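Local coordinates for EscN (Escherichia coli O127:H6, PDB 2OBL), which is a P-loop protein of the ATP synthase alpha/beta family, probably a component of a type III secretion system, at residues 118-121 with 122-125. The protein carries 1 engineered substitution. Numbering follows the deposited sequence.
Sequences LLPQ and STLS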
loop_
_atom_site.group_PDB
_atom_site.type_symbol
_atom_site.label_atom_id
_atom_site.label_comp_id
_atom_site.label_asym_id
_atom_site.label_seq_id
_atom_site.Cartn_x
_atom_site.Cartn_y
_atom_site.Cartn_z
ATOM N N LEU A 118 -4.034 5.611 14.835
ATOM C CA LEU A 118 -3.941 4.149 14.681
ATOM C C LEU A 118 -2.547 3.610 15.009
ATOM O O LEU A 118 -2.347 2.397 15.114
ATOM C CB LEU A 118 -4.304 3.735 13.241
ATOM C CG LEU A 118 -5.644 4.244 12.713
ATOM C CD1 LEU A 118 -5.823 3.887 11.254
ATOM C CD2 LEU A 118 -6.803 3.658 13.530
ATOM N N LEU A 119 -1.569 4.503 15.131
ATOM C CA LEU A 119 -0.188 4.055 15.278
ATOM C C LEU A 119 0.294 4.226 16.708
ATOM O O LEU A 119 0.390 5.355 17.193
ATOM C CB LEU A 119 0.728 4.842 14.340
ATOM C CG LEU A 119 0.285 4.994 12.882
ATOM C CD1 LEU A 119 1.323 5.825 12.096
ATOM C CD2 LEU A 119 0.024 3.646 12.207
ATOM N N PRO A 120 0.629 3.111 17.376
ATOM C CA PRO A 120 1.156 3.211 18.732
ATOM C C PRO A 120 2.579 3.768 18.768
ATOM O O PRO A 120 3.251 3.888 17.728
ATOM C CB PRO A 120 1.137 1.763 19.225
ATOM C CG PRO A 120 1.254 0.945 18.003
ATOM C CD PRO A 120 0.531 1.714 16.925
ATOM N N GLN A 121 3.026 4.109 19.970
ATOM C CA GLN A 121 4.340 4.689 20.151
ATOM C C GLN A 121 5.432 3.817 19.537
ATOM O O GLN A 121 6.355 4.333 18.931
ATOM C CB GLN A 121 4.596 4.967 21.644
ATOM C CG GLN A 121 3.685 6.055 22.206
ATOM C CD GLN A 121 4.030 7.427 21.657
ATOM O OE1 GLN A 121 5.134 7.925 21.873
ATOM N NE2 GLN A 121 3.101 8.030 20.908
ATOM N N SER A 122 5.310 2.497 19.656
ATOM C CA SER A 122 6.336 1.596 19.117
ATOM C C SER A 122 6.425 1.663 17.589
ATOM O O SER A 122 7.496 1.493 17.002
ATOM C CB SER A 122 6.094 0.155 19.575
ATOM O OG SER A 122 4.850 -0.329 19.112
ATOM N N THR A 123 5.300 1.924 16.945
ATOM C CA THR A 123 5.300 2.096 15.499
ATOM C C THR A 123 5.833 3.475 15.121
ATOM O O THR A 123 6.728 3.591 14.281
ATOM C CB THR A 123 3.901 1.873 14.899
ATOM O OG1 THR A 123 3.467 0.541 15.196
ATOM C CG2 THR A 123 3.912 2.087 13.364
ATOM N N LEU A 124 5.297 4.519 15.750
ATOM C CA LEU A 124 5.743 5.884 15.463
ATOM C C LEU A 124 7.252 6.076 15.613
ATOM O O LEU A 124 7.854 6.877 14.903
ATOM C CB LEU A 124 4.982 6.893 16.326
ATOM C CG LEU A 124 3.477 6.998 16.066
ATOM C CD1 LEU A 124 2.807 7.699 17.228
ATOM C CD2 LEU A 124 3.201 7.733 14.724
ATOM N N SER A 125 7.858 5.323 16.530
ATOM C CA SER A 125 9.285 5.413 16.785
ATOM C C SER A 125 10.153 4.975 15.620
ATOM O O SER A 125 11.333 5.323 15.568
ATOM C CB SER A 125 9.654 4.606 18.027
ATOM O OG SER A 125 9.317 5.347 19.185
#
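Pro120 and Leu124 are joined by a nearly straight helical backbone bond, Leu124 N to Pro120 O at 2.9 Å, with Pro120 at the N-cap of the short helix 121-124. The same carbonyl takes a weak second bond from Thr123 N. One residue on, Gln121 O also has two donors, and both come from Ser125. Ser125 N lies 3.0 Å from Gln121 O, and Ser125 OG lies 3.1 Å from it on the opposite face of the carbonyl plane. The hydroxyl sits above that plane, 36° out of it. Ser125 OG is anti to its own carbonyl carbon (chi1 -79°), which swings it back toward the preceding turn.

The Leu124 side chain crosses that of Leu119 at about a right angle. Its CD2 branch meets Leu119 CD1 at 3.8 Å and also touches Leu119 CB. Its CD1 branch lies 3.7 Å from Gln121 NE2, where the glutamine chain, bent at chi2, crosses the leucine at a slant. Pro120 CG and CD rest against Thr123 OG1, with CG at 3.6 Å. Two carbonyls hold the turn, while the buried Leu119 and Thr123 meet helix 84-94, so the Thr123 hydroxyl is satisfied by Asn93 OD1 and not by its own turn.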